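Local coordinates for methylase yhhF (Escherichia coli, PDB 2FPO), which methylates the N2 of guanine 966 in 16S rRNA of the assembled 30S particle, using S-adenosyl-L-methionine as methyl donor, at residues Glu71-Tyr76 with Gly103-Val108; Gln57-Phe62 with Met113-Gln118; Asp39-Thr44 with Leu155-Ser160. All coordinates share one frame; numbering follows the deposited sequence.

Interaction 1 of 3, residues Glu71-Tyr76 with Gly103-Val108; sequences EALSRY and GNARVV
Leu73 O, near the C-terminal end of helix 67-74, is gripped from several quarters. A water molecule donates to it at 2.6 Å from Leu73 O, and the Tyr76 N of the helix end reaches the same oxygen at 3.1 Å; Gln20 NE2 adds a further bond. The water also accepts from Asn104 ND2, 2.9 Å from its oxygen, and this bridge ties the helix to the turn before strand 105-108, an edge strand of the Rossmann-like methyltransferase sheet. Asn104 ND2 gives its other bond to Ala78 O, which holds the amide in place ahead of strand 79-83. The helix itself closes with a Schellman motif, Tyr76 being the C-prime residue with positive phi.

Beside the water the contact is van der Waals. Leu73 CG stands anti to the carbonyl carbon (chi1 -68°), which brings CD2 up to Asn104 and CD1 up to Ala105, the first residue of the strand. CD2 lies 3.4 Å from Asn104 O and, on the amide, 3.4 Å from Asn104 ND2, while CD1 rests on the methyl of Ala105. With CG between the backbone N and the carbonyl carbon (chi1 63°), the Asn104 side chain runs antiparallel alongside that of Leu73. Leu97 of helix 87-99 touches both Leu73 and Ala105, and Trp21 also touches Leu73, so the leucine is buried.

Across the last turn of the helix, Arg75, just past its end, holds Glu71 in a salt bridge, with NE and NH2 converging on OE2; Glu71 OE1 has its own salt bridge to Arg42. Arg75 NE uses the anti lone pair of Glu71 OE2 at 2.8 Å, whereas Arg75 NH2 meets Glu71 OE2 at 2.9 Å from well above the carboxylate plane.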
ATOM      1  N   GLU A  71       5.342   3.219   7.262  1.00 29.63           N
ATOM      2  CA  GLU A  71       5.555   4.633   6.979  1.00 29.18           C
ATOM      3  C   GLU A  71       4.214   5.401   7.064  1.00 28.46           C
ATOM      4  O   GLU A  71       4.171   6.510   7.607  1.00 27.55           O
ATOM      5  CB  GLU A  71       6.220   4.718   5.599  1.00 29.63           C
ATOM      6  CG  GLU A  71       6.769   6.027   5.181  1.00 30.88           C
ATOM      7  CD  GLU A  71       8.068   6.365   5.849  1.00 32.59           C
ATOM      8  OE1 GLU A  71       8.999   5.511   5.904  1.00 29.63           O
ATOM      9  OE2 GLU A  71       8.132   7.510   6.322  1.00 31.44           O
ATOM     10  N   ALA A  72       3.116   4.800   6.563  1.00 27.61           N
ATOM     11  CA  ALA A  72       1.782   5.420   6.674  1.00 27.55           C
ATOM     12  C   ALA A  72       1.374   5.629   8.127  1.00 28.02           C
ATOM     13  O   ALA A  72       0.988   6.730   8.500  1.00 28.69           O
ATOM     14  CB  ALA A  72       0.682   4.627   5.863  1.00 27.93           C
ATOM     15  N   LEU A  73       1.526   4.609   8.972  1.00 27.82           N
ATOM     16  CA  LEU A  73       1.214   4.740  10.380  1.00 27.42           C
ATOM     17  C   LEU A  73       2.078   5.772  11.098  1.00 27.82           C
ATOM     18  O   LEU A  73       1.606   6.485  11.988  1.00 26.94           O
ATOM     19  CB  LEU A  73       1.330   3.382  11.085  1.00 27.38           C
ATOM     20  CG  LEU A  73       0.247   2.412  10.615  1.00 28.65           C
ATOM     21  CD1 LEU A  73       0.753   0.962  10.806  1.00 28.37           C
ATOM     22  CD2 LEU A  73      -1.142   2.652  11.283  1.00 25.64           C
ATOM     23  N   SER A  74       3.345   5.825  10.722  1.00 27.63           N
ATOM     24  CA  SER A  74       4.258   6.772  11.323  1.00 28.53           C
ATOM     25  C   SER A  74       3.757   8.214  11.110  1.00 29.03           C
ATOM     26  O   SER A  74       3.794   9.041  12.030  1.00 29.37           O
ATOM     27  CB  SER A  74       5.655   6.590  10.735  1.00 27.69           C
ATOM     28  OG  SER A  74       6.591   7.392  11.433  1.00 29.92           O
ATOM     29  N   ARG A  75       3.248   8.469   9.906  1.00 29.15           N
ATOM     30  CA  ARG A  75       2.841   9.780   9.470  1.00 29.78           C
ATOM     31  C   ARG A  75       1.370  10.049   9.813  1.00 30.15           C
ATOM     32  O   ARG A  75       0.695  10.887   9.181  1.00 28.67           O
ATOM     33  CB  ARG A  75       3.136   9.911   7.985  1.00 29.59           C
ATOM     34  CG  ARG A  75       4.621   9.733   7.655  1.00 30.14           C
ATOM     35  CD  ARG A  75       4.819   9.725   6.142  1.00 30.14           C
ATOM     36  NE  ARG A  75       6.206   9.467   5.718  1.00 29.13           N
ATOM     37  CZ  ARG A  75       6.992  10.331   5.086  1.00 29.10           C
ATOM     38  NH1 ARG A  75       6.567  11.564   4.804  1.00 29.37           N
ATOM     39  NH2 ARG A  75       8.221   9.965   4.717  1.00 28.81           N
ATOM     40  N   TYR A  76       0.903   9.314  10.829  1.00 30.61           N
ATOM     41  CA  TYR A  76      -0.367   9.546  11.509  1.00 30.89           C
ATOM     42  C   TYR A  76      -1.603   9.183  10.685  1.00 30.64           C
ATOM     43  O   TYR A  76      -2.674   9.767  10.878  1.00 30.57           O
ATOM     44  CB  TYR A  76      -0.452  10.987  12.054  1.00 32.19           C
ATOM     45  CG  TYR A  76       0.694  11.353  12.985  1.00 33.61           C
ATOM     46  CD1 TYR A  76       0.683  10.967  14.325  1.00 33.06           C
ATOM     47  CD2 TYR A  76       1.795  12.084  12.514  1.00 35.70           C
ATOM     48  CE1 TYR A  76       1.735  11.314  15.188  1.00 35.86           C
ATOM     49  CE2 TYR A  76       2.859  12.423  13.359  1.00 35.74           C
ATOM     50  CZ  TYR A  76       2.823  12.034  14.689  1.00 34.89           C
ATOM     51  OH  TYR A  76       3.869  12.379  15.515  1.00 37.66           O
ATOM     52  N   GLY A 103      -1.261   0.054  17.698  1.00 31.21           N
ATOM     53  CA  GLY A 103      -2.516  -0.673  17.870  1.00 30.15           C
ATOM     54  C   GLY A 103      -3.529  -0.438  16.758  1.00 28.98           C
ATOM     55  O   GLY A 103      -4.449  -1.235  16.587  1.00 29.53           O
ATOM     56  N   ASN A 104      -3.352   0.666  16.031  1.00 28.30           N
ATOM     57  CA  ASN A 104      -4.236   1.121  14.970  1.00 27.41           C
ATOM     58  C   ASN A 104      -3.896   0.476  13.607  1.00 26.85           C
ATOM     59  O   ASN A 104      -3.896   1.148  12.580  1.00 27.02           O
ATOM     60  CB  ASN A 104      -4.240   2.679  14.876  1.00 26.70           C
ATOM     61  CG  ASN A 104      -2.868   3.268  14.499  1.00 28.81           C
ATOM     62  OD1 ASN A 104      -1.820   2.747  14.904  1.00 28.24           O
ATOM     63  ND2 ASN A 104      -2.876   4.351  13.717  1.00 24.66           N
ATOM     64  N   ALA A 105      -3.658  -0.838  13.632  1.00 25.66           N
ATOM     65  CA  ALA A 105      -3.308  -1.643  12.469  1.00 25.60           C
ATOM     66  C   ALA A 105      -3.617  -3.110  12.699  1.00 24.36           C
ATOM     67  O   ALA A 105      -3.741  -3.569  13.847  1.00 24.69           O
ATOM     68  CB  ALA A 105      -1.825  -1.459  12.116  1.00 25.42           C
ATOM     69  N   ARG A 106      -3.780  -3.851  11.618  1.00 23.71           N
ATOM     70  CA  ARG A 106      -3.988  -5.285  11.715  1.00 23.66           C
ATOM     71  C   ARG A 106      -3.282  -5.923  10.516  1.00 24.83           C
ATOM     72  O   ARG A 106      -3.029  -5.276   9.471  1.00 25.80           O
ATOM     73  CB  ARG A 106      -5.469  -5.639  11.652  1.00 23.77           C
ATOM     74  CG  ARG A 106      -6.145  -5.210  10.353  1.00 25.21           C
ATOM     75  CD  ARG A 106      -7.457  -5.996  10.156  1.00 27.81           C
ATOM     76  NE  ARG A 106      -8.499  -5.590  11.135  1.00 27.36           N
ATOM     77  CZ  ARG A 106      -9.287  -4.521  11.019  1.00 28.82           C
ATOM     78  NH1 ARG A 106     -10.234  -4.281  11.956  1.00 29.02           N
ATOM     79  NH2 ARG A 106      -9.158  -3.696   9.979  1.00 27.97           N
ATOM     80  N   VAL A 107      -2.956  -7.185  10.661  1.00 24.30           N
ATOM     81  CA  VAL A 107      -2.277  -7.891   9.603  1.00 23.56           C
ATOM     82  C   VAL A 107      -3.141  -9.067   9.324  1.00 23.94           C
ATOM     83  O   VAL A 107      -3.505  -9.831  10.244  1.00 24.08           O
ATOM     84  CB  VAL A 107      -0.876  -8.374  10.057  1.00 24.04           C
ATOM     85  CG1 VAL A 107      -0.225  -9.239   8.980  1.00 23.08           C
ATOM     86  CG2 VAL A 107       0.023  -7.157  10.462  1.00 22.63           C
ATOM     87  N   VAL A 108      -3.435  -9.253   8.051  1.00 24.62           N
ATOM     88  CA  VAL A 108      -4.194 -10.398   7.624  1.00 25.31           C
ATOM     89  C   VAL A 108      -3.288 -11.267   6.714  1.00 25.19           C
ATOM     90  O   VAL A 108      -2.749 -10.795   5.698  1.00 24.33           O
ATOM     91  CB  VAL A 108      -5.468  -9.967   6.842  1.00 24.57           C
ATOM     92  CG1 VAL A 108      -6.210 -11.173   6.311  1.00 24.38           C
ATOM     93  CG2 VAL A 108      -6.431  -9.061   7.705  1.00 26.52           C
TER
HETATM   94  O   HOH W   1      -0.690   6.143  13.236  1.00 34.79           O

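Interaction 2 of 3, residues Gln57-Phe62 with Met113-Gln118; sequences QCLDCF and MSFLAQ
The Phe115 ring is met obliquely by Leu59, whose CD1 stands 4.3 Å from Phe115 CE2. Trp149 adds a second ring to this cluster, its plane tilted about 40° to that of Phe115, and Ile83 of the neighbouring strand also touches the phenyl group. The Gln118 amide turns back on the helix end: NE2 donates to Phe115 O at 2.8 Å and lies in the carbonyl plane of Phe115, while that oxygen sits 16° out of the Gln118 amide plane.

Next to the ring, Leu116 hangs from helix 112-116 over the end of strand 57-60 and the residue that follows it, and its two methyls divide the work. CD2 packs against Leu59 CD2 at 4.1 Å, and CD1 reaches Cys61 SG at 4.1 Å. Leu143 and Thr140 of helix 137-146 also press on Leu116.

Strand 57-60 ends at Asp60 and passes into Cys61-Phe62, the start of a sequence resembling the glycine-rich first motif of AdoMet-dependent methyltransferases, which in relatives forms a cofactor-binding loop. Methyl, phenyl and sulfur atoms meet here with no hydrogen bond across, so shape and burial, rather than directional bonding, hold the helix against the strand and its following loop.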
ATOM      1  N   GLN A  57      -7.465   6.191   6.328  1.00 28.09           N
ATOM      2  CA  GLN A  57      -7.569   4.745   6.426  1.00 28.09           C
ATOM      3  C   GLN A  57      -6.852   4.147   5.217  1.00 27.98           C
ATOM      4  O   GLN A  57      -7.202   4.438   4.054  1.00 28.70           O
ATOM      5  CB  GLN A  57      -9.037   4.315   6.490  1.00 28.27           C
ATOM      6  CG  GLN A  57      -9.545   4.096   7.939  1.00 32.48           C
ATOM      7  CD  GLN A  57      -8.952   2.825   8.632  1.00 36.74           C
ATOM      8  OE1 GLN A  57      -9.087   2.658   9.848  1.00 39.13           O
ATOM      9  NE2 GLN A  57      -8.298   1.942   7.851  1.00 32.99           N
ATOM     10  N   CYS A  58      -5.855   3.305   5.499  1.00 27.22           N
ATOM     11  CA  CYS A  58      -4.954   2.741   4.486  1.00 27.21           C
ATOM     12  C   CYS A  58      -5.059   1.229   4.379  1.00 26.66           C
ATOM     13  O   CYS A  58      -5.183   0.502   5.376  1.00 25.59           O
ATOM     14  CB  CYS A  58      -3.488   3.107   4.783  1.00 27.30           C
ATOM     15  SG  CYS A  58      -3.214   4.871   5.019  1.00 31.19           S
ATOM     16  N   LEU A  59      -5.008   0.752   3.155  1.00 26.88           N
ATOM     17  CA  LEU A  59      -4.983  -0.685   2.935  1.00 26.61           C
ATOM     18  C   LEU A  59      -3.747  -1.004   2.096  1.00 26.86           C
ATOM     19  O   LEU A  59      -3.536  -0.420   1.036  1.00 27.04           O
ATOM     20  CB  LEU A  59      -6.298  -1.106   2.253  1.00 26.41           C
ATOM     21  CG  LEU A  59      -6.353  -2.527   1.677  1.00 27.60           C
ATOM     22  CD1 LEU A  59      -6.456  -3.527   2.864  1.00 23.90           C
ATOM     23  CD2 LEU A  59      -7.536  -2.614   0.693  1.00 25.93           C
ATOM     24  N   ASP A  60      -2.914  -1.926   2.574  1.00 27.40           N
ATOM     25  CA  ASP A  60      -1.751  -2.383   1.806  1.00 28.16           C
ATOM     26  C   ASP A  60      -2.022  -3.821   1.325  1.00 27.64           C
ATOM     27  O   ASP A  60      -2.030  -4.761   2.143  1.00 26.52           O
ATOM     28  CB  ASP A  60      -0.518  -2.335   2.696  1.00 27.74           C
ATOM     29  CG  ASP A  60       0.800  -2.392   1.914  1.00 31.16           C
ATOM     30  OD1 ASP A  60       0.852  -2.886   0.768  1.00 32.54           O
ATOM     31  OD2 ASP A  60       1.803  -1.956   2.485  1.00 34.35           O
ATOM     32  N   CYS A  61      -2.230  -3.974   0.010  1.00 27.14           N
ATOM     33  CA  CYS A  61      -2.640  -5.265  -0.575  1.00 27.79           C
ATOM     34  C   CYS A  61      -1.583  -6.359  -0.579  1.00 27.79           C
ATOM     35  O   CYS A  61      -1.953  -7.544  -0.659  1.00 27.87           O
ATOM     36  CB  CYS A  61      -3.188  -5.083  -1.992  1.00 28.60           C
ATOM     37  SG  CYS A  61      -4.675  -4.034  -2.028  1.00 29.84           S
ATOM     38  N   PHE A  62      -0.302  -5.972  -0.564  1.00 26.10           N
ATOM     39  CA  PHE A  62       0.840  -6.912  -0.600  1.00 27.10           C
ATOM     40  C   PHE A  62       1.859  -6.238   0.279  1.00 27.66           C
ATOM     41  O   PHE A  62       2.820  -5.602  -0.221  1.00 26.78           O
ATOM     42  CB  PHE A  62       1.431  -7.106  -2.037  1.00 27.07           C
ATOM     43  CG  PHE A  62       0.396  -7.451  -3.072  1.00 27.12           C
ATOM     44  CD1 PHE A  62       0.066  -8.779  -3.327  1.00 27.58           C
ATOM     45  CD2 PHE A  62      -0.277  -6.436  -3.759  1.00 27.59           C
ATOM     46  CE1 PHE A  62      -0.971  -9.094  -4.269  1.00 28.73           C
ATOM     47  CE2 PHE A  62      -1.293  -6.718  -4.697  1.00 28.64           C
ATOM     48  CZ  PHE A  62      -1.628  -8.054  -4.969  1.00 27.96           C
HETATM   49  N   MSE A 113      -6.179 -11.765  -3.786  1.00 32.20           N
HETATM   50  CA  MSE A 113      -7.321 -12.159  -4.616  1.00 34.09           C
HETATM   51  C   MSE A 113      -8.473 -12.733  -3.800  1.00 33.23           C
HETATM   52  O   MSE A 113      -9.622 -12.346  -4.035  1.00 33.16           O
HETATM   53  CB  MSE A 113      -6.897 -13.178  -5.673  1.00 34.68           C
HETATM   54  CG  MSE A 113      -5.691 -12.702  -6.440  1.00 41.89           C
HETATM   55 SE   MSE A 113      -6.211 -11.449  -7.812  0.70 52.97          SE
HETATM   56  CE  MSE A 113      -6.427 -12.762  -9.138  1.00 53.39           C
ATOM     57  N   SER A 114      -8.164 -13.631  -2.853  1.00 31.65           N
ATOM     58  CA  SER A 114      -9.147 -14.157  -1.917  1.00 31.55           C
ATOM     59  C   SER A 114      -9.637 -13.077  -0.966  1.00 29.93           C
ATOM     60  O   SER A 114     -10.840 -12.988  -0.668  1.00 29.94           O
ATOM     61  CB  SER A 114      -8.538 -15.278  -1.056  1.00 31.61           C
ATOM     62  OG  SER A 114      -8.289 -16.400  -1.870  1.00 38.07           O
ATOM     63  N   PHE A 115      -8.700 -12.290  -0.457  1.00 28.22           N
ATOM     64  CA  PHE A 115      -9.050 -11.258   0.504  1.00 27.71           C
ATOM     65  C   PHE A 115     -10.017 -10.183  -0.024  1.00 27.33           C
ATOM     66  O   PHE A 115     -10.969  -9.808   0.667  1.00 27.17           O
ATOM     67  CB  PHE A 115      -7.830 -10.581   1.134  1.00 26.73           C
ATOM     68  CG  PHE A 115      -8.233  -9.514   2.121  1.00 27.81           C
ATOM     69  CD1 PHE A 115      -8.713  -9.867   3.373  1.00 26.69           C
ATOM     70  CD2 PHE A 115      -8.234  -8.172   1.754  1.00 25.68           C
ATOM     71  CE1 PHE A 115      -9.142  -8.879   4.261  1.00 26.47           C
ATOM     72  CE2 PHE A 115      -8.681  -7.188   2.643  1.00 29.03           C
ATOM     73  CZ  PHE A 115      -9.124  -7.560   3.889  1.00 26.00           C
ATOM     74  N   LEU A 116      -9.749  -9.676  -1.229  1.00 26.47           N
ATOM     75  CA  LEU A 116     -10.527  -8.579  -1.816  1.00 25.44           C
ATOM     76  C   LEU A 116     -11.831  -9.036  -2.456  1.00 25.68           C
ATOM     77  O   LEU A 116     -12.694  -8.207  -2.767  1.00 26.26           O
ATOM     78  CB  LEU A 116      -9.672  -7.768  -2.825  1.00 24.58           C
ATOM     79  CG  LEU A 116      -8.376  -7.148  -2.260  1.00 25.96           C
ATOM     80  CD1 LEU A 116      -7.518  -6.632  -3.378  1.00 28.05           C
ATOM     81  CD2 LEU A 116      -8.731  -6.040  -1.215  1.00 23.75           C
ATOM     82  N   ALA A 117     -11.974 -10.345  -2.659  1.00 25.59           N
ATOM     83  CA  ALA A 117     -13.202 -10.927  -3.229  1.00 26.63           C
ATOM     84  C   ALA A 117     -14.225 -11.183  -2.136  1.00 27.57           C
ATOM     85  O   ALA A 117     -14.633 -12.343  -1.894  1.00 29.29           O
ATOM     86  CB  ALA A 117     -12.905 -12.203  -4.013  1.00 24.34           C
ATOM     87  N   GLN A 118     -14.648 -10.093  -1.507  1.00 27.56           N
ATOM     88  CA  GLN A 118     -15.720 -10.073  -0.519  1.00 28.68           C
ATOM     89  C   GLN A 118     -16.206  -8.604  -0.387  1.00 28.42           C
ATOM     90  O   GLN A 118     -15.548  -7.693  -0.903  1.00 29.43           O
ATOM     91  CB  GLN A 118     -15.196 -10.569   0.837  1.00 27.31           C
ATOM     92  CG  GLN A 118     -14.019  -9.715   1.383  1.00 28.10           C
ATOM     93  CD  GLN A 118     -13.650 -10.035   2.821  1.00 30.70           C
ATOM     94  OE1 GLN A 118     -14.510 -10.406   3.635  1.00 31.64           O
ATOM     95  NE2 GLN A 118     -12.352  -9.897   3.153  1.00 33.77           N
TER

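Interaction 3 of 3, residues Asp39-Thr44 with Leu155-Ser160; sequences DRVRET and LIYVES
Val41 CG1 stands anti to the backbone N (chi1 168°), and in Tyr157 the ring carbon CG is likewise anti to its own N (chi1 166°). The two torsions bring the valine methyl and the phenol oxygen together, with Val41 CG1 3.5 Å from Tyr157 OH. The side chains cross at about a right angle, and the methyl touches the hydroxyl end of the tyrosine.

The hydroxyl is not idle. Tyr157 OH donates to Glu159 OE1 at 2.7 Å, two residues on along the same strand, meeting the carboxylate on its anti side and 19° out of its plane. The bond fixes Glu159 OE1 beside the phenol, 4.4 Å from Val41 CG1. A phenylalanine in place of Tyr157 would probably leave Glu159 OE1 without this donor and the carboxylate freer to turn, with a gap beside the valine methyl.

Tyr186 of strand 184-191 touches Val41, Tyr157 and Glu159 alike, while Leu45 and Leu68 cover more of the tyrosine. On the helix, Thr44 OG1 bonds back to Arg40 O at 2.9 Å, Thr44 N donates to that oxygen from the other face of its plane, and Lys179 NZ bonds Thr44 OG1. Helix 39-53 laid against strand 154-161, fifth across a sheet of order 3-2-1-4-5-7-6, fits the Rossmann-like class I methyltransferase fold.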
ATOM      1  N   ASP A  39      14.275   4.208  -0.099  1.00 45.27           N
ATOM      2  CA  ASP A  39      13.991   5.459   0.557  1.00 44.36           C
ATOM      3  C   ASP A  39      13.407   6.459  -0.436  1.00 42.65           C
ATOM      4  O   ASP A  39      12.429   7.120  -0.129  1.00 42.64           O
ATOM      5  CB  ASP A  39      15.262   6.020   1.196  1.00 44.95           C
ATOM      6  CG  ASP A  39      15.726   5.228   2.411  1.00 47.50           C
ATOM      7  OD1 ASP A  39      15.171   4.135   2.711  1.00 51.55           O
ATOM      8  OD2 ASP A  39      16.675   5.709   3.075  1.00 49.67           O
ATOM      9  N   ARG A  40      13.998   6.555  -1.622  1.00 41.22           N
ATOM     10  CA  ARG A  40      13.593   7.565  -2.593  1.00 40.26           C
ATOM     11  C   ARG A  40      12.182   7.361  -3.115  1.00 40.02           C
ATOM     12  O   ARG A  40      11.428   8.323  -3.279  1.00 39.59           O
ATOM     13  CB  ARG A  40      14.596   7.665  -3.738  1.00 40.34           C
ATOM     14  CG  ARG A  40      15.660   8.686  -3.457  1.00 39.68           C
ATOM     15  CD  ARG A  40      16.472   9.012  -4.699  1.00 40.64           C
ATOM     16  NE  ARG A  40      17.677   9.759  -4.365  1.00 34.94           N
ATOM     17  CZ  ARG A  40      18.683   9.269  -3.648  1.00 35.41           C
ATOM     18  NH1 ARG A  40      19.746  10.018  -3.401  1.00 34.53           N
ATOM     19  NH2 ARG A  40      18.626   8.025  -3.177  1.00 37.00           N
ATOM     20  N   VAL A  41      11.825   6.095  -3.341  1.00 39.71           N
ATOM     21  CA  VAL A  41      10.446   5.696  -3.640  1.00 38.93           C
ATOM     22  C   VAL A  41       9.489   6.174  -2.550  1.00 37.99           C
ATOM     23  O   VAL A  41       8.548   6.925  -2.822  1.00 37.82           O
ATOM     24  CB  VAL A  41      10.358   4.153  -3.801  1.00 39.16           C
ATOM     25  CG1 VAL A  41       8.896   3.662  -3.823  1.00 40.31           C
ATOM     26  CG2 VAL A  41      11.143   3.711  -5.054  1.00 39.92           C
ATOM     27  N   ARG A  42       9.728   5.749  -1.316  1.00 36.95           N
ATOM     28  CA  ARG A  42       8.849   6.103  -0.206  1.00 36.52           C
ATOM     29  C   ARG A  42       8.780   7.610  -0.020  1.00 35.10           C
ATOM     30  O   ARG A  42       7.712   8.172   0.235  1.00 34.20           O
ATOM     31  CB  ARG A  42       9.279   5.403   1.094  1.00 36.60           C
ATOM     32  CG  ARG A  42       8.647   4.043   1.281  1.00 38.08           C
ATOM     33  CD  ARG A  42       9.028   3.432   2.628  1.00 38.92           C
ATOM     34  NE  ARG A  42      10.434   3.045   2.654  1.00 43.25           N
ATOM     35  CZ  ARG A  42      11.146   2.862   3.755  1.00 45.19           C
ATOM     36  NH1 ARG A  42      10.592   3.036   4.949  1.00 48.10           N
ATOM     37  NH2 ARG A  42      12.420   2.518   3.662  1.00 45.72           N
ATOM     38  N   GLU A  43       9.933   8.263  -0.168  1.00 33.62           N
ATOM     39  CA  GLU A  43      10.023   9.701  -0.071  1.00 32.76           C
ATOM     40  C   GLU A  43       9.105  10.384  -1.073  1.00 32.04           C
ATOM     41  O   GLU A  43       8.306  11.241  -0.700  1.00 31.73           O
ATOM     42  CB  GLU A  43      11.478  10.115  -0.273  1.00 33.02           C
ATOM     43  CG  GLU A  43      11.792  11.519   0.094  1.00 33.90           C
ATOM     44  CD  GLU A  43      13.288  11.815  -0.086  1.00 35.31           C
ATOM     45  OE1 GLU A  43      13.893  12.402   0.834  1.00 35.66           O
ATOM     46  OE2 GLU A  43      13.847  11.440  -1.140  1.00 34.85           O
ATOM     47  N   THR A  44       9.195   9.979  -2.331  1.00 30.84           N
ATOM     48  CA  THR A  44       8.339  10.515  -3.389  1.00 30.89           C
ATOM     49  C   THR A  44       6.838  10.266  -3.101  1.00 30.83           C
ATOM     50  O   THR A  44       6.027  11.197  -3.181  1.00 30.07           O
ATOM     51  CB  THR A  44       8.730   9.906  -4.773  1.00 30.91           C
ATOM     52  OG1 THR A  44      10.096  10.210  -5.053  1.00 31.15           O
ATOM     53  CG2 THR A  44       7.865  10.445  -5.904  1.00 31.99           C
ATOM     54  N   LEU A 155      -7.110   7.401  -3.208  1.00 30.02           N
ATOM     55  CA  LEU A 155      -5.834   7.392  -3.923  1.00 29.66           C
ATOM     56  C   LEU A 155      -5.308   5.985  -3.903  1.00 29.49           C
ATOM     57  O   LEU A 155      -5.300   5.348  -2.848  1.00 30.65           O
ATOM     58  CB  LEU A 155      -4.836   8.337  -3.240  1.00 28.79           C
ATOM     59  CG  LEU A 155      -5.318   9.780  -3.343  1.00 29.38           C
ATOM     60  CD1 LEU A 155      -4.686  10.674  -2.281  1.00 27.32           C
ATOM     61  CD2 LEU A 155      -5.095  10.308  -4.777  1.00 30.57           C
ATOM     62  N   ILE A 156      -4.947   5.466  -5.067  1.00 29.75           N
ATOM     63  CA  ILE A 156      -4.412   4.110  -5.192  1.00 29.13           C
ATOM     64  C   ILE A 156      -2.995   4.177  -5.807  1.00 29.30           C
ATOM     65  O   ILE A 156      -2.798   4.648  -6.919  1.00 29.89           O
ATOM     66  CB  ILE A 156      -5.317   3.197  -6.049  1.00 28.87           C
ATOM     67  CG1 ILE A 156      -6.778   3.232  -5.575  1.00 28.84           C
ATOM     68  CG2 ILE A 156      -4.776   1.753  -6.089  1.00 28.90           C
ATOM     69  CD1 ILE A 156      -7.664   4.312  -6.304  1.00 29.48           C
ATOM     70  N   TYR A 157      -2.021   3.717  -5.057  1.00 29.30           N
ATOM     71  CA  TYR A 157      -0.636   3.726  -5.507  1.00 29.31           C
ATOM     72  C   TYR A 157      -0.410   2.419  -6.238  1.00 28.17           C
ATOM     73  O   TYR A 157      -0.766   1.353  -5.726  1.00 26.62           O
ATOM     74  CB  TYR A 157       0.321   3.884  -4.307  1.00 30.62           C
ATOM     75  CG  TYR A 157       1.792   3.583  -4.588  1.00 33.14           C
ATOM     76  CD1 TYR A 157       2.591   4.477  -5.311  1.00 34.52           C
ATOM     77  CD2 TYR A 157       2.377   2.409  -4.118  1.00 32.08           C
ATOM     78  CE1 TYR A 157       3.948   4.197  -5.564  1.00 36.21           C
ATOM     79  CE2 TYR A 157       3.715   2.123  -4.363  1.00 34.07           C
ATOM     80  CZ  TYR A 157       4.494   3.005  -5.083  1.00 35.32           C
ATOM     81  OH  TYR A 157       5.822   2.697  -5.296  1.00 38.17           O
ATOM     82  N   VAL A 158       0.146   2.521  -7.439  1.00 27.45           N
ATOM     83  CA  VAL A 158       0.397   1.374  -8.294  1.00 29.18           C
ATOM     84  C   VAL A 158       1.840   1.457  -8.765  1.00 30.07           C
ATOM     85  O   VAL A 158       2.291   2.482  -9.271  1.00 29.65           O
ATOM     86  CB  VAL A 158      -0.587   1.310  -9.538  1.00 29.59           C
ATOM     87  CG1 VAL A 158      -0.225   0.148 -10.450  1.00 29.69           C
ATOM     88  CG2 VAL A 158      -2.014   1.179  -9.083  1.00 29.80           C
ATOM     89  N   GLU A 159       2.578   0.383  -8.515  1.00 30.98           N
ATOM     90  CA  GLU A 159       3.939   0.252  -8.962  1.00 32.14           C
ATOM     91  C   GLU A 159       4.008  -0.835 -10.067  1.00 32.85           C
ATOM     92  O   GLU A 159       3.435  -1.933  -9.927  1.00 32.16           O
ATOM     93  CB  GLU A 159       4.811  -0.113  -7.764  1.00 31.60           C
ATOM     94  CG  GLU A 159       6.250  -0.248  -8.071  1.00 36.40           C
ATOM     95  CD  GLU A 159       7.112  -0.416  -6.818  1.00 39.19           C
ATOM     96  OE1 GLU A 159       6.872   0.295  -5.808  1.00 37.73           O
ATOM     97  OE2 GLU A 159       8.042  -1.253  -6.885  1.00 40.92           O
ATOM     98  N   SER A 160       4.704  -0.513 -11.161  1.00 33.16           N
ATOM     99  CA  SER A 160       4.759  -1.394 -12.318  1.00 33.17           C
ATOM    100  C   SER A 160       5.954  -1.106 -13.223  1.00 32.99           C
ATOM    101  O   SER A 160       6.330   0.038 -13.394  1.00 32.22           O
ATOM    102  CB  SER A 160       3.459  -1.268 -13.116  1.00 33.07           C
ATOM    103  OG  SER A 160       3.358  -2.305 -14.073  1.00 35.08           O
TER

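Overall arrangement
All three contacts reach the same seven-stranded sheet, and along the chain interaction 1 is nested inside interaction 2, which is nested inside interaction 3. Glu71 OE1 and Arg42 NH1 form a salt bridge at 3.1 Å, joining interactions 1 and 3, whose centres are about 17 Å apart. Interactions 1 and 2 touch twice: Ala72 CB on Cys58 SG at 4.0 Å, and Val108 CG1 on Phe115 CD1 at 4.1 Å. Interactions 2 and 3 lie on opposite sides of the chain's centre, nearest atoms about 7 Å apart. Phe62 of interaction 2 touches Pro130 and Pro131, next to Asp129, whose carboxylate is close to that of Glu159; this Asp-Pro-Pro-Phe sequence fits the N6-methylase-type signature, probably near the active site.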